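Local coordinates for uncharacterized protein (Pseudomonas aeruginosa, PDB 4O5P) that probably hydrolyses membrane phospholipids as a type VI secretion effector, using an alpha/beta-hydrolase catalytic domain, at residues S398-Q408 with E446-F457; G377-Y386 with D656-A664. One frame throughout, in Å; residues are numbered along the deposited sequence.

Contact 1: residues S398-Q408 with E446-F457; sequences SEFLLSQIALQ and EFSVSEELATRF
I405 lays its CG2 methyl over the face of the F457 ring, 3.6 Å from the centroid and only 9° off the ring normal, a centred CH-pi contact. That methyl gets there because it stands opposite the backbone N, which leaves the other branch, CG1, beside the N; the turn at chi2 then brings CD1 to V449 CG1, at 3.7 Å, and to the tip of L453. L402 CD1 meets the same F457 ring at its rim. The two helices behind these side chains, 403-408 and 451-457, are nearly perpendicular (86°), with axes 10.6 Å apart, and the loop 446-450 supplies much of the remaining contact. S450 is the N-cap of the second helix: its OG accepts from L453 N, while its backbone N donates to E399 O at 3.0 Å. From helix 403-408, Q404 bends at chi2 and divides its NE2 between two carbonyls of the loop, S448 O at 2.9 Å and E446 O at 3.0 Å; both oxygens lie near the amide plane, although the donor stands well above the carbonyl plane of E446. Q408 sends NE2 to F447 O at 2.8 Å, nearly in line with the C=O bond (174°). L407 crosses F447 at about a right angle and rests CD2 over one face of its ring, toward the rim.

Contact 2: residues G377-Y386 with D656-A664; sequences GVHSDVGGGY and DEQVHDSRA
G377 and V659 bring their backbones closest, CA to CA 4.9 Å, where the start of 377-386 passes the extended chain that follows helix 649-657; no backbone-to-backbone hydrogen bond joins the two segments. The grip comes from D381, whose carboxylate takes H660 at two points. OD2 accepts the backbone N of H660 at 2.9 Å and OD1 accepts ND1 of its ring, also at 2.9 Å, each through a syn lone pair. The ring bond is the more bent, with an N-H...O angle of 140°. On its anti side OD2 also receives V378 N, at 2.8 Å, so one oxygen ties the residue just before its own short helix to H660 of the other segment. Y386 covers one face of the imidazole in a face-to-face stack, centroids 3.5 Å apart and planes within 4°, the two side chains running in opposite directions. With CG beside the backbone N (chi1 -79°), the phenol extends along H660 until OH lies 3.6 Å from H660 CB. V378 closes the other end of the contact, its CG1 against H660 O and its CB near S662 OG, a hydroxyl that is hydrogen-bonded to E339. Helix 379-383 also carries H379, which bonds to S237 and D281 in a geometry consistent with the Ser-His-Asp triad of an alpha/beta-hydrolase. The carboxylate and the stacked phenol together restrict rotation of the H660 ring. Donation from ND1 fixes a proton on that nitrogen, and D381 would probably polarise the imidazole and favour the ND1-H tautomer if the ring is neutral, while the contact as a whole ties the segment bearing H379 to the chain after helix 649-657.

In the fold
The centres of contacts 1 and 2 lie 13 Å apart, on the same side of the chain's centre. Along the sequence, 377-386 comes first, then 398-408 and 446-457, and finally 656-664, so contact 2 brackets contact 1. Helix 379-383 follows strand 370-375 of the large mixed sheet and precedes helix 403-416, whose I405 and A406 pack on Y375 of that strand. The contacts also touch directly: R456 forms a salt bridge with E657, F400 O probably accepts a hydrogen bond from Q658, and S403 packs against D381. Segment 656-664 thus packs directly on the one carrying H379 of the probable triad, while 446-457 packs on 398-408 beside it; contact 2 joins catalytic-family to C-terminal-family sequence.

Contact 1: residues S398-Q408 with E446-F457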
loop_
_atom_site.group_PDB
_atom_site.type_symbol
_atom_site.label_atom_id
_atom_site.label_comp_id
_atom_site.label_asym_id
_atom_site.label_seq_id
_atom_site.Cartn_x
_atom_site.Cartn_y
_atom_site.Cartn_z
ATOM N N SER A 398 12.661 -16.795 10.511
ATOM C CA SER A 398 11.986 -15.511 10.424
ATOM C C SER A 398 12.697 -14.486 11.311
ATOM O O SER A 398 12.524 -13.287 11.121
ATOM C CB SER A 398 10.495 -15.638 10.756
ATOM O OG SER A 398 10.257 -16.694 11.671
ATOM N N GLU A 399 13.517 -14.952 12.258
ATOM C CA GLU A 399 14.333 -14.034 13.071
ATOM C C GLU A 399 15.507 -13.413 12.290
ATOM O O GLU A 399 16.248 -12.581 12.831
ATOM C CB GLU A 399 14.833 -14.708 14.363
ATOM C CG GLU A 399 15.972 -15.712 14.183
ATOM C CD GLU A 399 15.483 -17.133 13.938
ATOM O OE1 GLU A 399 14.387 -17.322 13.345
ATOM O OE2 GLU A 399 16.209 -18.070 14.344
ATOM N N PHE A 400 15.670 -13.803 11.024
ATOM C CA PHE A 400 16.710 -13.211 10.171
ATOM C C PHE A 400 16.114 -12.302 9.104
ATOM O O PHE A 400 16.834 -11.722 8.284
ATOM C CB PHE A 400 17.562 -14.300 9.514
ATOM C CG PHE A 400 18.314 -15.150 10.498
ATOM C CD1 PHE A 400 19.496 -14.691 11.079
ATOM C CD2 PHE A 400 17.835 -16.407 10.852
ATOM C CE1 PHE A 400 20.190 -15.474 11.996
ATOM C CE2 PHE A 400 18.528 -17.202 11.762
ATOM C CZ PHE A 400 19.707 -16.734 12.336
ATOM N N LEU A 401 14.792 -12.184 9.130
ATOM C CA LEU A 401 14.042 -11.435 8.134
ATOM C C LEU A 401 14.164 -9.945 8.443
ATOM O O LEU A 401 13.845 -9.513 9.561
ATOM C CB LEU A 401 12.574 -11.885 8.201
ATOM C CG LEU A 401 11.651 -12.142 7.006
ATOM C CD1 LEU A 401 12.338 -12.785 5.817
ATOM C CD2 LEU A 401 10.460 -13.006 7.458
ATOM N N LEU A 402 14.613 -9.157 7.465
ATOM C CA LEU A 402 14.901 -7.743 7.698
ATOM C C LEU A 402 13.695 -6.989 8.297
ATOM O O LEU A 402 13.828 -6.167 9.229
ATOM C CB LEU A 402 15.385 -7.105 6.388
ATOM C CG LEU A 402 15.783 -5.631 6.386
ATOM C CD1 LEU A 402 16.769 -5.310 7.489
ATOM C CD2 LEU A 402 16.383 -5.267 5.026
ATOM N N SER A 403 12.512 -7.321 7.798
ATOM C CA SER A 403 11.280 -6.663 8.221
ATOM C C SER A 403 10.983 -6.787 9.721
ATOM O O SER A 403 10.103 -6.106 10.230
ATOM C CB SER A 403 10.104 -7.211 7.423
ATOM O OG SER A 403 10.094 -8.619 7.472
ATOM N N GLN A 404 11.703 -7.662 10.413
ATOM C CA GLN A 404 11.530 -7.801 11.859
ATOM C C GLN A 404 11.992 -6.582 12.646
ATOM O O GLN A 404 11.565 -6.398 13.793
ATOM C CB GLN A 404 12.224 -9.075 12.376
ATOM C CG GLN A 404 11.630 -10.379 11.809
ATOM C CD GLN A 404 10.236 -10.687 12.342
ATOM O OE1 GLN A 404 9.239 -10.639 11.607
ATOM N NE2 GLN A 404 10.161 -11.022 13.624
ATOM N N ILE A 405 12.843 -5.740 12.056
ATOM C CA ILE A 405 13.329 -4.572 12.811
ATOM C C ILE A 405 12.237 -3.511 12.839
ATOM O O ILE A 405 11.769 -3.084 13.915
ATOM C CB ILE A 405 14.650 -3.979 12.216
ATOM C CG1 ILE A 405 15.717 -5.061 12.060
ATOM C CG2 ILE A 405 15.178 -2.839 13.081
ATOM C CD1 ILE A 405 16.147 -5.697 13.374
ATOM N N ALA A 406 11.810 -3.104 11.646
ATOM C CA ALA A 406 10.687 -2.178 11.523
ATOM C C ALA A 406 9.506 -2.645 12.377
ATOM O O ALA A 406 8.868 -1.836 13.056
ATOM C CB ALA A 406 10.278 -2.030 10.082
ATOM N N LEU A 407 9.235 -3.949 12.371
ATOM C CA LEU A 407 8.125 -4.499 13.168
ATOM C C LEU A 407 8.298 -4.135 14.639
ATOM O O LEU A 407 7.398 -3.539 15.271
ATOM C CB LEU A 407 8.057 -6.021 13.011
ATOM C CG LEU A 407 7.208 -6.798 14.014
ATOM C CD1 LEU A 407 5.728 -6.481 13.818
ATOM C CD2 LEU A 407 7.453 -8.267 13.844
ATOM N N GLN A 408 9.466 -4.447 15.179
ATOM C CA GLN A 408 9.692 -4.149 16.585
ATOM C C GLN A 408 9.586 -2.646 16.810
ATOM O O GLN A 408 8.986 -2.181 17.804
ATOM C CB GLN A 408 11.040 -4.703 17.057
ATOM C CG GLN A 408 11.021 -6.211 17.296
ATOM C CD GLN A 408 12.121 -6.682 18.248
ATOM O OE1 GLN A 408 12.883 -5.876 18.788
ATOM N NE2 GLN A 408 12.205 -8.000 18.456
ATOM N N GLU A 446 6.756 -14.593 16.489
ATOM C CA GLU A 446 6.524 -13.761 15.309
ATOM C C GLU A 446 7.273 -12.432 15.372
ATOM O O GLU A 446 7.351 -11.713 14.371
ATOM C CB GLU A 446 5.024 -13.542 15.062
ATOM C CG GLU A 446 4.312 -14.741 14.440
ATOM C CD GLU A 446 2.875 -14.434 14.030
ATOM O OE1 GLU A 446 2.369 -13.354 14.385
ATOM O OE2 GLU A 446 2.250 -15.282 13.351
ATOM N N PHE A 447 7.822 -12.112 16.542
ATOM C CA PHE A 447 8.518 -10.847 16.758
ATOM C C PHE A 447 10.023 -11.034 16.982
ATOM O O PHE A 447 10.712 -10.081 17.357
ATOM C CB PHE A 447 7.912 -10.101 17.955
ATOM C CG PHE A 447 6.602 -9.404 17.655
ATOM C CD1 PHE A 447 5.422 -10.125 17.535
ATOM C CD2 PHE A 447 6.558 -8.026 17.497
ATOM C CE1 PHE A 447 4.224 -9.482 17.256
ATOM C CE2 PHE A 447 5.362 -7.368 17.215
ATOM C CZ PHE A 447 4.197 -8.092 17.098
ATOM N N SER A 448 10.529 -12.248 16.763
ATOM C CA SER A 448 11.950 -12.553 17.007
ATOM C C SER A 448 12.922 -11.769 16.118
ATOM O O SER A 448 12.712 -11.643 14.907
ATOM C CB SER A 448 12.224 -14.044 16.797
ATOM O OG SER A 448 11.706 -14.825 17.847
ATOM N N VAL A 449 13.987 -11.251 16.726
ATOM C CA VAL A 449 15.104 -10.665 15.981
ATOM C C VAL A 449 16.400 -11.313 16.449
ATOM O O VAL A 449 16.666 -11.359 17.647
ATOM C CB VAL A 449 15.218 -9.153 16.228
ATOM C CG1 VAL A 449 16.535 -8.608 15.654
ATOM C CG2 VAL A 449 14.045 -8.439 15.635
ATOM N N SER A 450 17.215 -11.800 15.521
ATOM C CA SER A 450 18.463 -12.451 15.902
ATOM C C SER A 450 19.558 -11.399 16.006
ATOM O O SER A 450 19.430 -10.302 15.451
ATOM C CB SER A 450 18.844 -13.523 14.882
ATOM O OG SER A 450 19.345 -12.939 13.693
ATOM N N GLU A 451 20.635 -11.704 16.722
ATOM C CA GLU A 451 21.665 -10.691 16.864
ATOM C C GLU A 451 22.407 -10.467 15.549
ATOM O O GLU A 451 22.909 -9.376 15.315
ATOM C CB GLU A 451 22.605 -10.973 18.049
ATOM C CG GLU A 451 23.726 -11.960 17.784
ATOM C CD GLU A 451 24.732 -12.012 18.937
ATOM O OE1 GLU A 451 24.344 -11.687 20.087
ATOM O OE2 GLU A 451 25.907 -12.374 18.687
ATOM N N GLU A 452 22.459 -11.474 14.678
ATOM C CA GLU A 452 23.120 -11.298 13.380
ATOM C C GLU A 452 22.352 -10.248 12.573
ATOM O O GLU A 452 22.939 -9.302 12.014
ATOM C CB GLU A 452 23.174 -12.634 12.636
ATOM C CG GLU A 452 23.843 -12.605 11.267
ATOM C CD GLU A 452 23.934 -14.008 10.633
ATOM O OE1 GLU A 452 24.895 -14.738 10.967
ATOM O OE2 GLU A 452 23.052 -14.387 9.811
ATOM N N LEU A 453 21.029 -10.402 12.552
ATOM C CA LEU A 453 20.150 -9.423 11.931
ATOM C C LEU A 453 20.364 -8.046 12.550
ATOM O O LEU A 453 20.595 -7.077 11.827
ATOM C CB LEU A 453 18.676 -9.866 12.041
ATOM C CG LEU A 453 17.646 -8.840 11.561
ATOM C CD1 LEU A 453 17.885 -8.489 10.093
ATOM C CD2 LEU A 453 16.195 -9.279 11.806
ATOM N N ALA A 454 20.318 -7.950 13.878
ATOM C CA ALA A 454 20.519 -6.650 14.520
ATOM C C ALA A 454 21.841 -5.998 14.106
ATOM O O ALA A 454 21.899 -4.806 13.832
ATOM C CB ALA A 454 20.445 -6.773 16.033
ATOM N N THR A 455 22.899 -6.791 14.059
ATOM C CA THR A 455 24.229 -6.289 13.747
ATOM C C THR A 455 24.307 -5.732 12.321
ATOM O O THR A 455 24.844 -4.643 12.090
ATOM C CB THR A 455 25.246 -7.415 13.891
ATOM O OG1 THR A 455 25.429 -7.711 15.286
ATOM C CG2 THR A 455 26.568 -7.010 13.294
ATOM N N ARG A 456 23.770 -6.491 11.375
ATOM C CA ARG A 456 23.762 -6.080 9.973
ATOM C C ARG A 456 22.910 -4.832 9.733
ATOM O O ARG A 456 23.307 -3.871 9.026
ATOM C CB ARG A 456 23.268 -7.264 9.124
ATOM C CG ARG A 456 24.265 -8.452 9.125
ATOM C CD ARG A 456 23.663 -9.700 8.490
ATOM N NE ARG A 456 24.598 -10.824 8.463
ATOM C CZ ARG A 456 24.427 -11.925 7.731
ATOM N NH1 ARG A 456 23.360 -12.053 6.963
ATOM N NH2 ARG A 456 25.322 -12.906 7.776
ATOM N N PHE A 457 21.726 -4.841 10.333
ATOM C CA PHE A 457 20.882 -3.668 10.275
ATOM C C PHE A 457 21.651 -2.471 10.815
ATOM O O PHE A 457 21.727 -1.431 10.181
ATOM C CB PHE A 457 19.596 -3.870 11.086
ATOM C CG PHE A 457 18.787 -2.623 11.214
ATOM C CD1 PHE A 457 19.026 -1.725 12.250
ATOM C CD2 PHE A 457 17.812 -2.326 10.277
ATOM C CE1 PHE A 457 18.294 -0.557 12.352
ATOM C CE2 PHE A 457 17.066 -1.164 10.376
ATOM C CZ PHE A 457 17.308 -0.277 11.417
#

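Contact 2: residues G377-Y386 with D656-A664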
loop_
_atom_site.group_PDB
_atom_site.type_symbol
_atom_site.label_atom_id
_atom_site.label_comp_id
_atom_site.label_asym_id
_atom_site.label_seq_id
_atom_site.Cartn_x
_atom_site.Cartn_y
_atom_site.Cartn_z
ATOM N N GLY A 377 16.129 -1.897 2.561
ATOM C CA GLY A 377 15.334 -2.939 1.936
ATOM C C GLY A 377 14.294 -2.413 0.974
ATOM O O GLY A 377 14.114 -1.208 0.814
ATOM N N VAL A 378 13.611 -3.324 0.299
ATOM C CA VAL A 378 12.576 -2.928 -0.626
ATOM C C VAL A 378 11.230 -2.996 0.102
ATOM O O VAL A 378 11.216 -3.070 1.328
ATOM C CB VAL A 378 12.612 -3.769 -1.892
ATOM C CG1 VAL A 378 13.988 -3.571 -2.577
ATOM C CG2 VAL A 378 12.394 -5.229 -1.566
ATOM N N HIS A 379 10.127 -2.950 -0.644
ATOM C CA HIS A 379 8.797 -2.670 -0.087
ATOM C C HIS A 379 8.451 -3.584 1.118
ATOM O O HIS A 379 8.170 -3.107 2.243
ATOM C CB HIS A 379 7.771 -2.809 -1.227
ATOM C CG HIS A 379 6.371 -2.404 -0.879
ATOM N ND1 HIS A 379 6.070 -1.247 -0.192
ATOM C CD2 HIS A 379 5.182 -2.970 -1.194
ATOM C CE1 HIS A 379 4.762 -1.132 -0.077
ATOM N NE2 HIS A 379 4.197 -2.171 -0.667
ATOM N N SER A 380 8.520 -4.892 0.894
ATOM C CA SER A 380 8.153 -5.857 1.930
ATOM C C SER A 380 9.270 -6.146 2.938
ATOM O O SER A 380 9.052 -6.870 3.927
ATOM C CB SER A 380 7.629 -7.139 1.295
ATOM O OG SER A 380 6.367 -6.883 0.712
ATOM N N ASP A 381 10.450 -5.582 2.692
ATOM C CA ASP A 381 11.508 -5.537 3.697
ATOM C C ASP A 381 11.160 -4.556 4.813
ATOM O O ASP A 381 11.752 -4.592 5.895
ATOM C CB ASP A 381 12.842 -5.132 3.074
ATOM C CG ASP A 381 13.461 -6.247 2.251
ATOM O OD1 ASP A 381 13.257 -7.429 2.634
ATOM O OD2 ASP A 381 14.137 -5.927 1.236
ATOM N N VAL A 382 10.196 -3.680 4.555
ATOM C CA VAL A 382 9.757 -2.741 5.580
ATOM C C VAL A 382 8.387 -3.152 6.114
ATOM O O VAL A 382 8.154 -3.161 7.336
ATOM C CB VAL A 382 9.681 -1.322 5.023
ATOM C CG1 VAL A 382 9.172 -0.360 6.089
ATOM C CG2 VAL A 382 11.060 -0.887 4.509
ATOM N N GLY A 383 7.477 -3.491 5.201
ATOM C CA GLY A 383 6.165 -3.934 5.648
ATOM C C GLY A 383 6.032 -5.374 6.112
ATOM O O GLY A 383 5.031 -5.737 6.741
ATOM N N GLY A 384 7.016 -6.209 5.816
ATOM C CA GLY A 384 6.872 -7.629 6.084
ATOM C C GLY A 384 6.199 -8.300 4.894
ATOM O O GLY A 384 5.622 -7.619 4.033
ATOM N N GLY A 385 6.274 -9.627 4.829
ATOM C CA GLY A 385 5.502 -10.356 3.838
ATOM C C GLY A 385 6.337 -11.337 3.038
ATOM O O GLY A 385 5.798 -12.108 2.233
ATOM N N TYR A 386 7.649 -11.315 3.246
ATOM C CA TYR A 386 8.518 -12.294 2.591
ATOM C C TYR A 386 8.614 -13.512 3.494
ATOM O O TYR A 386 8.706 -13.365 4.713
ATOM C CB TYR A 386 9.916 -11.725 2.378
ATOM C CG TYR A 386 10.026 -10.798 1.195
ATOM C CD1 TYR A 386 9.835 -11.277 -0.097
ATOM C CD2 TYR A 386 10.332 -9.450 1.363
ATOM C CE1 TYR A 386 9.937 -10.432 -1.200
ATOM C CE2 TYR A 386 10.438 -8.591 0.264
ATOM C CZ TYR A 386 10.228 -9.094 -1.010
ATOM O OH TYR A 386 10.333 -8.267 -2.117
ATOM N N ASP A 656 23.254 -9.027 0.705
ATOM C CA ASP A 656 23.264 -10.430 0.267
ATOM C C ASP A 656 22.111 -11.276 0.822
ATOM O O ASP A 656 21.421 -11.950 0.064
ATOM C CB ASP A 656 24.571 -11.098 0.681
ATOM C CG ASP A 656 25.736 -10.772 -0.233
ATOM O OD1 ASP A 656 25.642 -9.874 -1.101
ATOM O OD2 ASP A 656 26.782 -11.426 -0.054
ATOM N N GLU A 657 21.922 -11.242 2.147
ATOM C CA GLU A 657 21.058 -12.195 2.847
ATOM C C GLU A 657 19.800 -11.602 3.511
ATOM O O GLU A 657 18.992 -12.336 4.077
ATOM C CB GLU A 657 21.868 -12.971 3.905
ATOM C CG GLU A 657 23.022 -13.801 3.334
ATOM C CD GLU A 657 23.703 -14.649 4.396
ATOM O OE1 GLU A 657 23.553 -14.348 5.601
ATOM O OE2 GLU A 657 24.379 -15.630 4.026
ATOM N N GLN A 658 19.622 -10.286 3.446
ATOM C CA GLN A 658 18.421 -9.683 4.054
ATOM C C GLN A 658 17.565 -8.884 3.067
ATOM O O GLN A 658 16.343 -9.014 3.066
ATOM C CB GLN A 658 18.802 -8.826 5.260
ATOM C CG GLN A 658 18.735 -9.598 6.599
ATOM C CD GLN A 658 19.869 -10.592 6.804
ATOM O OE1 GLN A 658 21.007 -10.349 6.400
ATOM N NE2 GLN A 658 19.563 -11.720 7.448
ATOM N N VAL A 659 18.221 -8.108 2.206
ATOM C CA VAL A 659 17.535 -7.212 1.288
ATOM C C VAL A 659 17.039 -7.946 0.049
ATOM O O VAL A 659 17.828 -8.537 -0.706
ATOM C CB VAL A 659 18.432 -6.022 0.885
ATOM C CG1 VAL A 659 17.745 -5.151 -0.184
ATOM C CG2 VAL A 659 18.781 -5.183 2.123
ATOM N N HIS A 660 15.730 -7.889 -0.174
ATOM C CA HIS A 660 15.129 -8.541 -1.343
ATOM C C HIS A 660 15.214 -7.663 -2.583
ATOM O O HIS A 660 15.706 -6.542 -2.527
ATOM C CB HIS A 660 13.676 -8.950 -1.082
ATOM C CG HIS A 660 13.531 -10.060 -0.088
ATOM N ND1 HIS A 660 13.768 -9.884 1.263
ATOM C CD2 HIS A 660 13.179 -11.359 -0.245
ATOM C CE1 HIS A 660 13.557 -11.030 1.892
ATOM N NE2 HIS A 660 13.203 -11.942 0.998
ATOM N N ASP A 661 14.749 -8.192 -3.706
ATOM C CA ASP A 661 14.835 -7.475 -4.964
ATOM C C ASP A 661 13.441 -7.534 -5.538
ATOM O O ASP A 661 13.057 -8.512 -6.189
ATOM C CB ASP A 661 15.847 -8.153 -5.898
ATOM C CG ASP A 661 16.116 -7.350 -7.166
ATOM O OD1 ASP A 661 15.212 -6.625 -7.634
ATOM O OD2 ASP A 661 17.232 -7.449 -7.721
ATOM N N SER A 662 12.657 -6.499 -5.268
ATOM C CA SER A 662 11.261 -6.533 -5.647
ATOM C C SER A 662 11.126 -6.383 -7.162
ATOM O O SER A 662 10.068 -6.633 -7.720
ATOM C CB SER A 662 10.496 -5.450 -4.908
ATOM O OG SER A 662 11.061 -4.187 -5.176
ATOM N N ARG A 663 12.215 -5.996 -7.823
ATOM C CA ARG A 663 12.210 -5.900 -9.279
ATOM C C ARG A 663 12.240 -7.268 -9.947
ATOM O O ARG A 663 11.816 -7.410 -11.095
ATOM C CB ARG A 663 13.384 -5.053 -9.771
ATOM C CG ARG A 663 12.953 -3.735 -10.367
ATOM C CD ARG A 663 13.694 -3.454 -11.666
ATOM N NE ARG A 663 12.880 -3.736 -12.852
ATOM C CZ ARG A 663 13.312 -4.449 -13.893
ATOM N NH1 ARG A 663 14.538 -4.954 -13.879
ATOM N NH2 ARG A 663 12.528 -4.662 -14.942
ATOM N N ALA A 664 12.705 -8.280 -9.217
ATOM C CA ALA A 664 12.956 -9.597 -9.794
ATOM C C ALA A 664 11.704 -10.432 -10.084
ATOM O O ALA A 664 10.907 -10.739 -9.186
ATOM C CB ALA A 664 13.938 -10.367 -8.914
#